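Local coordinates for protein toll-like receptor 6, Variable lymphocyte receptor B (Mus musculus, PDB 3A79) that is an engineered fusion whose Toll-like receptor 6 part probably recognises bacterial lipopeptides together with Toll-like receptor 2, joined to a hagfish variable lymphocyte receptor segment, at residues P277-N282 with A303-M308; N332-S337 with S354-N359. All coordinates share one frame; numbering follows the deposited sequence.

Interaction 1. Residues P277-N282 with A303-M308. With NAG (2-acetamido-2-deoxy-beta-D-glucopyranose), chain E.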
loop_
_atom_site.group_PDB
_atom_site.type_symbol
_atom_site.label_atom_id
_atom_site.label_comp_id
_atom_site.label_asym_id
_atom_site.label_seq_id
_atom_site.Cartn_x
_atom_site.Cartn_y
_atom_site.Cartn_z
ATOM N N PRO B 277 -32.072 12.654 20.643
ATOM C CA PRO B 277 -32.355 11.221 20.812
ATOM C C PRO B 277 -31.986 10.377 19.608
ATOM O O PRO B 277 -32.842 9.670 19.088
ATOM C CB PRO B 277 -33.877 11.181 20.979
ATOM C CG PRO B 277 -34.273 12.583 21.316
ATOM C CD PRO B 277 -33.312 13.441 20.584
ATOM N N VAL B 278 -30.737 10.436 19.171
ATOM C CA VAL B 278 -30.310 9.608 18.054
ATOM C C VAL B 278 -29.290 8.574 18.527
ATOM O O VAL B 278 -28.207 8.928 19.003
ATOM C CB VAL B 278 -29.743 10.462 16.906
ATOM C CG1 VAL B 278 -29.262 9.576 15.778
ATOM C CG2 VAL B 278 -30.799 11.439 16.406
ATOM N N GLU B 279 -29.663 7.298 18.411
ATOM C CA GLU B 279 -28.839 6.181 18.881
ATOM C C GLU B 279 -27.796 5.766 17.846
ATOM O O GLU B 279 -26.616 5.621 18.158
ATOM C CB GLU B 279 -29.717 4.978 19.257
ATOM C CG GLU B 279 -29.018 3.953 20.148
ATOM C CD GLU B 279 -29.839 2.688 20.373
ATOM O OE1 GLU B 279 -30.709 2.362 19.527
ATOM O OE2 GLU B 279 -29.597 2.013 21.400
ATOM N N TYR B 280 -28.239 5.563 16.612
ATOM C CA TYR B 280 -27.314 5.278 15.528
ATOM C C TYR B 280 -27.362 6.361 14.451
ATOM O O TYR B 280 -28.416 6.662 13.906
ATOM C CB TYR B 280 -27.600 3.909 14.925
ATOM C CG TYR B 280 -27.290 2.760 15.849
ATOM C CD1 TYR B 280 -28.117 2.478 16.921
ATOM C CD2 TYR B 280 -26.177 1.946 15.644
ATOM C CE1 TYR B 280 -27.852 1.421 17.776
ATOM C CE2 TYR B 280 -25.901 0.882 16.498
ATOM C CZ TYR B 280 -26.751 0.627 17.565
ATOM O OH TYR B 280 -26.521 -0.416 18.439
ATOM N N LEU B 281 -26.205 6.946 14.160
ATOM C CA LEU B 281 -26.070 7.937 13.100
ATOM C C LEU B 281 -25.244 7.371 11.953
ATOM O O LEU B 281 -24.132 6.893 12.169
ATOM C CB LEU B 281 -25.390 9.183 13.646
ATOM C CG LEU B 281 -25.238 10.311 12.644
ATOM C CD1 LEU B 281 -26.568 10.544 11.970
ATOM C CD2 LEU B 281 -24.788 11.543 13.369
ATOM N N ASN B 282 -25.788 7.414 10.739
ATOM C CA ASN B 282 -25.098 6.872 9.563
ATOM C C ASN B 282 -24.987 7.885 8.439
ATOM O O ASN B 282 -25.951 8.575 8.116
ATOM C CB ASN B 282 -25.818 5.634 9.034
ATOM C CG ASN B 282 -26.152 4.648 10.124
ATOM O OD1 ASN B 282 -25.283 3.930 10.610
ATOM N ND2 ASN B 282 -27.422 4.603 10.519
ATOM N N ALA B 303 -26.977 10.403 23.525
ATOM C CA ALA B 303 -27.660 9.135 23.328
ATOM C C ALA B 303 -26.929 8.260 22.298
ATOM O O ALA B 303 -27.098 7.032 22.272
ATOM C CB ALA B 303 -29.100 9.370 22.912
ATOM N N LEU B 304 -26.115 8.905 21.462
ATOM C CA LEU B 304 -25.366 8.226 20.415
ATOM C C LEU B 304 -24.607 6.994 20.880
ATOM O O LEU B 304 -23.753 7.059 21.761
ATOM C CB LEU B 304 -24.373 9.183 19.765
ATOM C CG LEU B 304 -24.765 9.787 18.423
ATOM C CD1 LEU B 304 -23.519 10.220 17.692
ATOM C CD2 LEU B 304 -25.528 8.789 17.588
ATOM N N LYS B 305 -24.908 5.871 20.251
ATOM C CA LYS B 305 -24.129 4.666 20.453
ATOM C C LYS B 305 -23.128 4.502 19.311
ATOM O O LYS B 305 -22.036 3.967 19.519
ATOM C CB LYS B 305 -25.051 3.449 20.545
ATOM C CG LYS B 305 -24.339 2.116 20.712
ATOM C CD LYS B 305 -25.347 1.015 21.043
ATOM C CE LYS B 305 -24.734 -0.383 20.990
ATOM N NZ LYS B 305 -25.790 -1.415 21.182
ATOM N N SER B 306 -23.486 4.989 18.120
ATOM C CA SER B 306 -22.714 4.677 16.913
ATOM C C SER B 306 -22.711 5.715 15.804
ATOM O O SER B 306 -23.745 5.994 15.213
ATOM C CB SER B 306 -23.200 3.358 16.297
ATOM O OG SER B 306 -23.104 3.408 14.878
ATOM N N LEU B 307 -21.531 6.237 15.485
ATOM C CA LEU B 307 -21.327 6.954 14.229
ATOM C C LEU B 307 -20.759 6.001 13.181
ATOM O O LEU B 307 -19.884 5.181 13.467
ATOM C CB LEU B 307 -20.387 8.139 14.415
ATOM C CG LEU B 307 -20.298 9.048 13.193
ATOM C CD1 LEU B 307 -21.688 9.476 12.777
ATOM C CD2 LEU B 307 -19.433 10.254 13.506
ATOM N N MET B 308 -21.270 6.097 11.965
ATOM C CA MET B 308 -20.808 5.234 10.893
ATOM C C MET B 308 -20.742 6.021 9.591
ATOM O O MET B 308 -21.772 6.414 9.042
ATOM C CB MET B 308 -21.751 4.053 10.727
ATOM C CG MET B 308 -21.134 2.889 9.981
ATOM S SD MET B 308 -22.050 2.378 8.522
ATOM C CE MET B 308 -21.603 3.701 7.422
HETATM C C1 NAG E . -31.414 1.360 14.795
HETATM C C2 NAG E . -32.506 0.319 14.478
HETATM C C3 NAG E . -32.179 -1.166 14.693
HETATM C C4 NAG E . -30.702 -1.517 14.812
HETATM C C5 NAG E . -29.853 -0.397 15.382
HETATM C C6 NAG E . -28.421 -0.741 15.027
HETATM C C7 NAG E . -33.798 1.247 16.391
HETATM C C8 NAG E . -32.895 0.831 17.527
HETATM N N2 NAG E . -33.724 0.567 15.244
HETATM O O3 NAG E . -32.713 -1.892 13.606
HETATM O O4 NAG E . -30.555 -2.690 15.595
HETATM O O5 NAG E . -30.105 0.839 14.753
HETATM O O6 NAG E . -28.357 -0.896 13.622
HETATM O O7 NAG E . -34.596 2.175 16.521
#
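Two successive amides grip the carbonyl oxygen Glu279 O, a bifurcated acceptor: Lys305 N at 2.7 Å, in the carbonyl plane on a lone pair, and Ser306 N. They pin the oxygen just ahead of the parallel pairing of Tyr280 with Ser306, Leu281 with Leu307 and Asn282 with Met308, in the Toll-like receptor 6 part. Leu281 then takes over, its N donating to Ser306 O at 2.8 Å and its O accepting from Met308 N. Tyr280 lies on the same sheet face as Ser306. Its ring has CD2 3.4 Å from Ser306 CB, and its hydroxyl meets the extended Lys305 chain, whose NZ makes a weak hydrogen bond to Tyr280 OH at 3.0 Å. Over the centre of that ring, 3.2 Å above its plane, sits C6 of NAG (chain E), part of a glycan carried by the protein itself and also bordering Asn253. On the other face, Leu281 CG is 3.6 Å from Leu307 CD1; Leu304, from the loop before the strand, brings CD2 up to Leu281 CB. Leu304 and Leu307 occupy regular apolar leucine-rich-repeat positions. The polar join therefore rests mainly on backbone bonds, the Lys305-Tyr280 bond adding little.

Interaction 2. Residues N332-S337 with S354-N359; sequences NIKMLS and SFTFLN. With NAG (2-acetamido-2-deoxy-beta-D-glucopyranose), chain G.
With CG of Phe357 anti to its backbone N (chi1 178°) and the Met335 chain bent at chi3 (62°), the methionine methyl comes over the phenylalanine ring. Met335 CE stands 4.0 Å from the centroid of the Phe357 ring, a CH-pi contact offset toward the rim; Met335 SD lies obliquely and more distantly, a Met-aromatic arrangement. Further along the same sheet face, Ser337 OG meets the edge of the Phe357 ring, in its plane, 3.4 Å from CE2. The row ends at Asn359, whose ND2 is covalently bonded to C1 of NAG (chain G), an N-linked glycan; the OD1 of that side chain is hydrogen-bonded to Thr361 OG1.

On the face of Leu336 and Leu358 the packing is apolar. Phe355 CE2 lies 3.8 Å from Ile333 CG1 and 3.7 Å from Leu336 CB, and Leu358 CD2 closes on Leu336 CB at 3.7 Å. Phe355 occupies one of the regular apolar positions of a leucine-rich repeat, with Ile333, Leu336 and Leu358. Across the backbones, Lys334 O accepts from both Thr356 N (2.8 Å) and Phe357 N (3.0 Å), while Leu336 N donates to Phe357 O and Leu336 O accepts from Asn359 N.

Within the Toll-like receptor 6 part, strand 335-339 is flanked by 306-314, from which Leu307 packs on Ile333 and Leu336 while Ser306 touches Met335; beyond 357-359 comes strand 381-383, where Leu382 meets Leu358 and Ile383 meets Asn359.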
loop_
_atom_site.group_PDB
_atom_site.type_symbol
_atom_site.label_atom_id
_atom_site.label_comp_id
_atom_site.label_asym_id
_atom_site.label_seq_id
_atom_site.Cartn_x
_atom_site.Cartn_y
_atom_site.Cartn_z
ATOM N N ASN B 332 -17.320 10.802 22.269
ATOM C CA ASN B 332 -17.611 9.979 23.441
ATOM C C ASN B 332 -18.734 8.974 23.214
ATOM O O ASN B 332 -19.668 8.868 24.012
ATOM C CB ASN B 332 -17.903 10.842 24.669
ATOM C CG ASN B 332 -19.127 11.725 24.491
ATOM O OD1 ASN B 332 -19.560 11.985 23.369
ATOM N ND2 ASN B 332 -19.686 12.198 25.606
ATOM N N ILE B 333 -18.617 8.228 22.121
ATOM C CA ILE B 333 -19.557 7.171 21.802
ATOM C C ILE B 333 -18.842 5.823 21.906
ATOM O O ILE B 333 -17.628 5.786 22.065
ATOM C CB ILE B 333 -20.119 7.379 20.399
ATOM C CG1 ILE B 333 -18.975 7.454 19.384
ATOM C CG2 ILE B 333 -20.946 8.654 20.356
ATOM C CD1 ILE B 333 -19.318 8.229 18.128
ATOM N N LYS B 334 -19.590 4.724 21.834
ATOM C CA LYS B 334 -19.001 3.386 21.921
ATOM C C LYS B 334 -18.478 2.858 20.587
ATOM O O LYS B 334 -17.479 2.145 20.551
ATOM C CB LYS B 334 -19.979 2.380 22.543
ATOM C CG LYS B 334 -19.935 2.390 24.073
ATOM C CD LYS B 334 -20.957 1.456 24.718
ATOM C CE LYS B 334 -21.255 1.908 26.153
ATOM N NZ LYS B 334 -22.537 1.367 26.711
ATOM N N MET B 335 -19.142 3.206 19.490
ATOM C CA MET B 335 -18.724 2.698 18.190
ATOM C C MET B 335 -18.521 3.774 17.133
ATOM O O MET B 335 -19.421 4.567 16.866
ATOM C CB MET B 335 -19.728 1.677 17.681
ATOM C CG MET B 335 -20.107 0.640 18.698
ATOM S SD MET B 335 -21.582 -0.207 18.142
ATOM C CE MET B 335 -20.959 -0.917 16.611
ATOM N N LEU B 336 -17.330 3.781 16.536
ATOM C CA LEU B 336 -17.011 4.654 15.414
ATOM C C LEU B 336 -16.503 3.828 14.247
ATOM O O LEU B 336 -15.509 3.123 14.384
ATOM C CB LEU B 336 -15.938 5.666 15.797
ATOM C CG LEU B 336 -15.549 6.616 14.662
ATOM C CD1 LEU B 336 -16.758 7.400 14.183
ATOM C CD2 LEU B 336 -14.443 7.562 15.088
ATOM N N SER B 337 -17.200 3.909 13.115
ATOM C CA SER B 337 -16.708 3.365 11.856
ATOM C C SER B 337 -16.489 4.503 10.855
ATOM O O SER B 337 -17.383 5.309 10.627
ATOM C CB SER B 337 -17.696 2.351 11.262
ATOM O OG SER B 337 -17.905 1.217 12.093
ATOM N N SER B 354 -14.182 6.048 25.214
ATOM C CA SER B 354 -15.100 4.985 25.581
ATOM C C SER B 354 -15.374 4.135 24.362
ATOM O O SER B 354 -16.182 3.208 24.401
ATOM C CB SER B 354 -16.396 5.553 26.165
ATOM O OG SER B 354 -16.980 6.491 25.283
ATOM N N PHE B 355 -14.687 4.463 23.274
ATOM C CA PHE B 355 -14.702 3.621 22.092
ATOM C C PHE B 355 -14.465 2.197 22.533
ATOM O O PHE B 355 -13.491 1.909 23.225
ATOM C CB PHE B 355 -13.588 4.014 21.127
ATOM C CG PHE B 355 -13.814 5.322 20.433
ATOM C CD1 PHE B 355 -12.776 6.226 20.286
ATOM C CD2 PHE B 355 -15.059 5.641 19.922
ATOM C CE1 PHE B 355 -12.973 7.426 19.649
ATOM C CE2 PHE B 355 -15.266 6.842 19.277
ATOM C CZ PHE B 355 -14.219 7.736 19.139
ATOM N N THR B 356 -15.363 1.306 22.148
ATOM C CA THR B 356 -15.141 -0.112 22.358
ATOM C C THR B 356 -15.176 -0.830 21.019
ATOM O O THR B 356 -14.922 -2.032 20.940
ATOM C CB THR B 356 -16.166 -0.720 23.331
ATOM O OG1 THR B 356 -17.472 -0.698 22.743
ATOM C CG2 THR B 356 -16.176 0.072 24.625
ATOM N N PHE B 357 -15.478 -0.068 19.970
ATOM C CA PHE B 357 -15.536 -0.592 18.617
ATOM C C PHE B 357 -15.007 0.412 17.605
ATOM O O PHE B 357 -15.468 1.545 17.535
ATOM C CB PHE B 357 -16.960 -0.978 18.268
ATOM C CG PHE B 357 -17.122 -1.475 16.870
ATOM C CD1 PHE B 357 -16.963 -2.819 16.578
ATOM C CD2 PHE B 357 -17.447 -0.598 15.842
ATOM C CE1 PHE B 357 -17.118 -3.277 15.285
ATOM C CE2 PHE B 357 -17.604 -1.051 14.546
ATOM C CZ PHE B 357 -17.436 -2.393 14.264
ATOM N N LEU B 358 -14.024 -0.014 16.824
ATOM C CA LEU B 358 -13.419 0.837 15.811
ATOM C C LEU B 358 -13.269 0.066 14.504
ATOM O O LEU B 358 -12.749 -1.045 14.491
ATOM C CB LEU B 358 -12.075 1.370 16.305
ATOM C CG LEU B 358 -12.212 2.442 17.389
ATOM C CD1 LEU B 358 -10.853 2.883 17.863
ATOM C CD2 LEU B 358 -13.020 3.637 16.889
ATOM N N ASN B 359 -13.758 0.654 13.417
ATOM C CA ASN B 359 -13.768 0.020 12.105
ATOM C C ASN B 359 -13.380 1.053 11.065
ATOM O O ASN B 359 -14.212 1.831 10.617
ATOM C CB ASN B 359 -15.159 -0.566 11.813
ATOM C CG ASN B 359 -15.286 -1.178 10.410
ATOM O OD1 ASN B 359 -14.389 -1.068 9.578
ATOM N ND2 ASN B 359 -16.437 -1.823 10.154
HETATM C C1 NAG G . -16.563 -2.317 8.800
HETATM C C2 NAG G . -17.645 -3.399 8.845
HETATM C C3 NAG G . -18.140 -3.850 7.468
HETATM C C4 NAG G . -18.313 -2.705 6.468
HETATM C C5 NAG G . -17.154 -1.714 6.566
HETATM C C6 NAG G . -17.450 -0.472 5.743
HETATM C C7 NAG G . -17.657 -4.966 10.722
HETATM C C8 NAG G . -17.117 -6.261 11.266
HETATM N N2 NAG G . -17.147 -4.564 9.553
HETATM O O3 NAG G . -19.351 -4.573 7.601
HETATM O O4 NAG G . -18.430 -3.270 5.163
HETATM O O5 NAG G . -16.937 -1.302 7.898
HETATM O O6 NAG G . -18.752 -0.032 6.058
HETATM O O7 NAG G . -18.518 -4.335 11.345
#

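How the interactions relate
Interactions 1 and 2 are alternate joints in one solenoid, their centres 11 Å apart, with the 306-314/335-339 pairing between them; interaction 1 is complete in sequence before interaction 2 begins. Strands 278-288, 306-314, 335-339 and 357-359 run parallel, each next to the following one; interaction 1 joins the first two, interaction 2 the last two. The intermediate joint is direct: Leu307 O and Ser337 N, 3.0 Å apart, probably form a hydrogen bond, as do Lys305 O and Met335 N. As a worked example of repeat architecture, these two pairings repeat the same backbone scheme, one carbonyl (Glu279 O, Lys334 O) taking two successive amides, with one face apolar and the other beside glycans.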